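Local coordinates for protein vaginolysin (Gardnerella vaginalis, PDB 5IMY) that probably acts as a secreted cytolytic toxin of the cholesterol-dependent cytolysin family, recognising cholesterol and perforating host cell membranes, at residues 111-116 against 134-139; 116-121 against 221-226. All coordinates share one frame; numbering follows the deposited sequence.

Interaction 1: residues 111-116 against 134-139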
loop_
_atom_site.group_PDB
_atom_site.type_symbol
_atom_site.label_atom_id
_atom_site.label_comp_id
_atom_site.label_asym_id
_atom_site.label_seq_id
_atom_site.Cartn_x
_atom_site.Cartn_y
_atom_site.Cartn_z
ATOM N N ALA A 111 46.305 17.466 32.123
ATOM C CA ALA A 111 47.692 17.289 31.722
ATOM C C ALA A 111 48.324 18.662 31.589
ATOM O O ALA A 111 47.631 19.668 31.408
ATOM C CB ALA A 111 47.810 16.516 30.406
ATOM N N ASN A 112 49.645 18.693 31.695
ATOM C CA ASN A 112 50.365 19.938 31.497
ATOM C C ASN A 112 50.283 20.330 30.030
ATOM O O ASN A 112 50.807 19.623 29.165
ATOM C CB ASN A 112 51.818 19.794 31.939
ATOM C CG ASN A 112 51.946 19.344 33.379
ATOM O OD1 ASN A 112 51.068 19.603 34.201
ATOM N ND2 ASN A 112 53.045 18.669 33.693
ATOM N N ARG A 113 49.628 21.449 29.751
ATOM C CA ARG A 113 49.342 21.879 28.393
ATOM C C ARG A 113 50.356 22.911 27.909
ATOM O O ARG A 113 51.064 23.547 28.696
ATOM C CB ARG A 113 47.930 22.466 28.301
ATOM C CG ARG A 113 46.823 21.455 28.541
ATOM C CD ARG A 113 46.720 20.458 27.399
ATOM N NE ARG A 113 46.412 21.117 26.134
ATOM C CZ ARG A 113 45.194 21.492 25.759
ATOM N NH1 ARG A 113 44.152 21.275 26.551
ATOM N NH2 ARG A 113 45.014 22.087 24.588
ATOM N N ALA A 114 50.410 23.071 26.596
ATOM C CA ALA A 114 51.193 24.100 25.941
ATOM C C ALA A 114 50.289 25.228 25.472
ATOM O O ALA A 114 49.071 25.061 25.374
ATOM C CB ALA A 114 51.946 23.516 24.741
ATOM N N PRO A 115 50.845 26.403 25.181
ATOM C CA PRO A 115 50.022 27.469 24.606
ATOM C C PRO A 115 49.356 27.006 23.320
ATOM O O PRO A 115 49.835 26.099 22.637
ATOM C CB PRO A 115 51.027 28.597 24.346
ATOM C CG PRO A 115 52.128 28.346 25.314
ATOM C CD PRO A 115 52.221 26.854 25.451
ATOM N N ILE A 116 48.233 27.642 22.996
ATOM C CA ILE A 116 47.455 27.290 21.818
ATOM C C ILE A 116 46.903 28.568 21.203
ATOM O O ILE A 116 46.571 29.526 21.907
ATOM C CB ILE A 116 46.324 26.295 22.166
ATOM C CG1 ILE A 116 45.620 25.809 20.901
ATOM C CG2 ILE A 116 45.323 26.924 23.132
ATOM C CD1 ILE A 116 45.017 24.430 21.059
ATOM N N VAL A 134 46.639 31.744 23.713
ATOM C CA VAL A 134 46.250 31.523 25.101
ATOM C C VAL A 134 47.340 30.694 25.763
ATOM O O VAL A 134 47.571 29.543 25.373
ATOM C CB VAL A 134 44.886 30.823 25.210
ATOM C CG1 VAL A 134 44.476 30.688 26.671
ATOM C CG2 VAL A 134 43.828 31.586 24.418
ATOM N N GLN A 135 48.006 31.276 26.757
ATOM C CA GLN A 135 49.019 30.563 27.527
ATOM C C GLN A 135 48.321 29.633 28.513
ATOM O O GLN A 135 47.616 30.097 29.412
ATOM C CB GLN A 135 49.924 31.544 28.273
ATOM C CG GLN A 135 50.291 32.815 27.515
ATOM C CD GLN A 135 51.289 32.570 26.402
ATOM O OE1 GLN A 135 52.053 31.604 26.434
ATOM N NE2 GLN A 135 51.292 33.452 25.411
ATOM N N ARG A 136 48.507 28.330 28.349
ATOM C CA ARG A 136 47.802 27.368 29.187
ATOM C C ARG A 136 46.297 27.552 29.005
ATOM O O ARG A 136 45.673 28.319 29.748
ATOM C CB ARG A 136 48.184 27.540 30.663
ATOM C CG ARG A 136 47.886 26.340 31.586
ATOM C CD ARG A 136 46.945 25.300 30.966
ATOM N NE ARG A 136 46.599 24.208 31.873
ATOM C CZ ARG A 136 47.455 23.284 32.291
ATOM N NH1 ARG A 136 47.055 22.319 33.104
ATOM N NH2 ARG A 136 48.722 23.333 31.917
ATOM N N PRO A 137 45.676 26.860 28.050
ATOM C CA PRO A 137 44.233 27.032 27.836
ATOM C C PRO A 137 43.416 26.308 28.897
ATOM O O PRO A 137 43.653 25.135 29.196
ATOM C CB PRO A 137 44.007 26.423 26.448
ATOM C CG PRO A 137 45.082 25.403 26.321
ATOM C CD PRO A 137 46.275 25.969 27.043
ATOM N N THR A 138 42.446 27.025 29.463
ATOM C CA THR A 138 41.443 26.460 30.353
ATOM C C THR A 138 40.102 27.078 29.976
ATOM O O THR A 138 40.022 27.939 29.095
ATOM C CB THR A 138 41.798 26.701 31.829
ATOM O OG1 THR A 138 40.648 26.454 32.648
ATOM C CG2 THR A 138 42.284 28.127 32.056
ATOM N N LYS A 139 39.030 26.631 30.635
ATOM C CA LYS A 139 37.705 27.141 30.296
ATOM C C LYS A 139 37.654 28.659 30.426
ATOM O O LYS A 139 37.209 29.358 29.509
ATOM C CB LYS A 139 36.641 26.488 31.180
ATOM C CG LYS A 139 35.228 27.036 30.967
ATOM C CD LYS A 139 34.793 26.951 29.507
ATOM C CE LYS A 139 33.384 27.490 29.314
ATOM N NZ LYS A 139 32.802 27.088 28.001
#
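Pro137 meets 111-116 on two fronts. Its CG sits 3.5 Å from CG2 of Ile116, the two side chains crossing at about a right angle, and the same CG lies over one face of the Arg113 guanidinium, offset toward its rim, with NH2 of Arg113 3.7 Å away. A proline ring suits this place: compact, apolar and rigid, it can touch a methyl group and a flat cation at once. CG1 of Ile116 stands anti to the backbone N (chi1 -173°), leaving CG2 as the branch that meets the ring. Val142 of helix 139-158 also packs against Pro137.

Arg136 lies nearer the surface, its long chain carrying the guanidinium to the backbone of 111-113, with the aliphatic CB and CG of Arg113 over one face. Its NH2 comes 3.0 Å from Arg113 N, but both are donors and no hydrogen bond forms; NH1 is 3.2 Å from Ala111 O at too poor an angle.

Where strand 116-120 begins and strand 131-134 ends, Ile116 and Val134 form an antiparallel hydrogen-bonded pair, with Ile116 N to Val134 O at 3.1 Å and Val134 N to Ile116 O at 2.9 Å.

The polar end of Arg113 is held from outside the contact, NE by Phe232 O and NH2 by Gly92 O. Between the two segments, then, hydrogen bonding is left to the backbone, while the arginines, whose like charges probably repel somewhat, contribute carbon and guanidinium-face contacts.

Interaction 2: residues 116-121 against 221-226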
loop_
_atom_site.group_PDB
_atom_site.type_symbol
_atom_site.label_atom_id
_atom_site.label_comp_id
_atom_site.label_asym_id
_atom_site.label_seq_id
_atom_site.Cartn_x
_atom_site.Cartn_y
_atom_site.Cartn_z
ATOM N N ILE A 116 48.233 27.642 22.996
ATOM C CA ILE A 116 47.455 27.290 21.818
ATOM C C ILE A 116 46.903 28.568 21.203
ATOM O O ILE A 116 46.571 29.526 21.907
ATOM C CB ILE A 116 46.324 26.295 22.166
ATOM C CG1 ILE A 116 45.620 25.809 20.901
ATOM C CG2 ILE A 116 45.323 26.924 23.132
ATOM C CD1 ILE A 116 45.017 24.430 21.059
ATOM N N THR A 117 46.816 28.581 19.876
ATOM C CA THR A 117 46.370 29.750 19.128
ATOM C C THR A 117 44.951 29.529 18.627
ATOM O O THR A 117 44.674 28.530 17.954
ATOM C CB THR A 117 47.304 30.041 17.950
ATOM O OG1 THR A 117 48.619 30.328 18.439
ATOM C CG2 THR A 117 46.796 31.232 17.138
ATOM N N LEU A 118 44.067 30.464 18.949
ATOM C CA LEU A 118 42.687 30.441 18.494
ATOM C C LEU A 118 42.492 31.456 17.378
ATOM O O LEU A 118 43.228 32.440 17.263
ATOM C CB LEU A 118 41.730 30.753 19.643
ATOM C CG LEU A 118 41.998 30.009 20.951
ATOM C CD1 LEU A 118 40.961 30.394 21.987
ATOM C CD2 LEU A 118 42.010 28.506 20.725
ATOM N N SER A 119 41.479 31.211 16.553
ATOM C CA SER A 119 41.125 32.134 15.489
ATOM C C SER A 119 39.613 32.226 15.374
ATOM O O SER A 119 38.893 31.259 15.634
ATOM C CB SER A 119 41.706 31.706 14.142
ATOM O OG SER A 119 41.119 32.475 13.116
ATOM N N VAL A 120 39.145 33.403 14.970
ATOM C CA VAL A 120 37.727 33.673 14.778
ATOM C C VAL A 120 37.523 34.121 13.339
ATOM O O VAL A 120 38.319 34.898 12.801
ATOM C CB VAL A 120 37.213 34.735 15.773
ATOM C CG1 VAL A 120 37.869 36.088 15.519
ATOM C CG2 VAL A 120 35.699 34.840 15.707
ATOM N N ASP A 121 36.456 33.625 12.717
ATOM C CA ASP A 121 36.212 33.828 11.291
ATOM C C ASP A 121 35.314 35.025 11.013
ATOM O O ASP A 121 34.438 34.960 10.146
ATOM C CB ASP A 121 35.614 32.555 10.699
ATOM C CG ASP A 121 34.252 32.227 11.275
ATOM O OD1 ASP A 121 33.879 32.817 12.310
ATOM O OD2 ASP A 121 33.552 31.371 10.692
ATOM N N VAL A 221 34.894 29.971 16.457
ATOM C CA VAL A 221 36.232 30.061 17.029
ATOM C C VAL A 221 36.918 28.725 16.795
ATOM O O VAL A 221 36.427 27.680 17.239
ATOM C CB VAL A 221 36.188 30.408 18.526
ATOM C CG1 VAL A 221 37.601 30.463 19.101
ATOM C CG2 VAL A 221 35.466 31.732 18.741
ATOM N N SER A 222 38.051 28.756 16.101
ATOM C CA SER A 222 38.730 27.550 15.659
ATOM C C SER A 222 40.139 27.488 16.232
ATOM O O SER A 222 40.722 28.501 16.629
ATOM C CB SER A 222 38.788 27.486 14.127
ATOM O OG SER A 222 39.675 26.470 13.695
ATOM N N VAL A 223 40.675 26.274 16.266
ATOM C CA VAL A 223 42.021 26.004 16.756
ATOM C C VAL A 223 42.950 25.829 15.564
ATOM O O VAL A 223 42.564 25.253 14.538
ATOM C CB VAL A 223 42.034 24.757 17.661
ATOM C CG1 VAL A 223 43.454 24.248 17.871
ATOM C CG2 VAL A 223 41.376 25.074 18.998
ATOM N N ASP A 224 44.180 26.313 15.701
ATOM C CA ASP A 224 45.158 26.216 14.631
ATOM C C ASP A 224 45.785 24.823 14.590
ATOM O O ASP A 224 45.792 24.082 15.576
ATOM C CB ASP A 224 46.252 27.272 14.806
ATOM C CG ASP A 224 46.071 28.461 13.878
ATOM O OD1 ASP A 224 45.616 28.263 12.731
ATOM O OD2 ASP A 224 46.388 29.594 14.295
ATOM N N ALA A 225 46.319 24.480 13.420
ATOM C CA ALA A 225 47.030 23.229 13.228
ATOM C C ALA A 225 48.124 23.085 14.290
ATOM O O ALA A 225 48.996 23.963 14.381
ATOM C CB ALA A 225 47.647 23.189 11.833
ATOM N N PRO A 226 48.112 22.030 15.100
ATOM C CA PRO A 226 49.147 21.866 16.131
ATOM C C PRO A 226 50.518 21.457 15.613
ATOM O O PRO A 226 51.398 21.192 16.434
ATOM C CB PRO A 226 48.565 20.756 17.028
ATOM C CG PRO A 226 47.127 20.686 16.697
ATOM C CD PRO A 226 47.033 21.042 15.258
#
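Leu118 and Val223 face each other as a non-hydrogen-bonded pair of antiparallel strands, their side chains on one face of the sheet and set at a slant to one another. Leu118 CD2 touches Val223 CG2 at 3.9 Å. The other branch of Val223, CG1, stands anti to its backbone N (chi1 165°) and reaches CD1 of Ile116 at 3.6 Å, crossing that side chain at about a right angle. One beta-branched residue thus serves two neighbours, a methyl for each. Val221 shares the face with Leu118: its CG1 lies 4.2 Å from Leu118 CB, while CG2 approaches CG2 of Val120, the residue paired with it.

These aliphatic side chains form the layer on which helix 139-158 rests: Val142 packs on Leu118, Val146 on Val221 and Leu149 on Val120. The result is a helix laid against an antiparallel sheet, in which strand 116-120 runs between strands 131-134 and 208-223.

The opposite face carries Ser119 and Ser222, small polar residues suited to a partly exposed surface. Their backbones make a hydrogen-bonded pair, Ser119 N to Ser222 O at 2.8 Å and Ser222 N to Ser119 O at 2.7 Å, the latter nearly straight at 170°. Beyond the end of strand 208-223, Asp224 N continues the pairing with a longer bond of 3.2 Å to Thr117 O. The Asp224 side chain points toward strand 116-120, and its OD2 meets the Thr117 methyl CG2 at 3.3 Å rather than the hydroxyl; Thr117 OG1 has a weak hydrogen bond to Thr133 OG1.

Following the chain from the N terminus, the loop after helix 99-102 leads through 111-116 into strand 116-120, so the first segments of both interactions run on continuously and share Ile116. Interaction 1 closes first, when the chain turns back along strand 131-134 and reaches 134-139. Helix 139-158 follows, and about a hundred residues separate 116-121 from 221-226, where interaction 2 closes. The segments alternate, so the two closures cross. Together they place strand 116-120 between a near neighbour in sequence and a distant one, linking the segment that leads into helix 139-158, through strand 116-120, with the end of strand 208-223. Val134 CG2 also touches Leu118 CD1, joining the contacts directly.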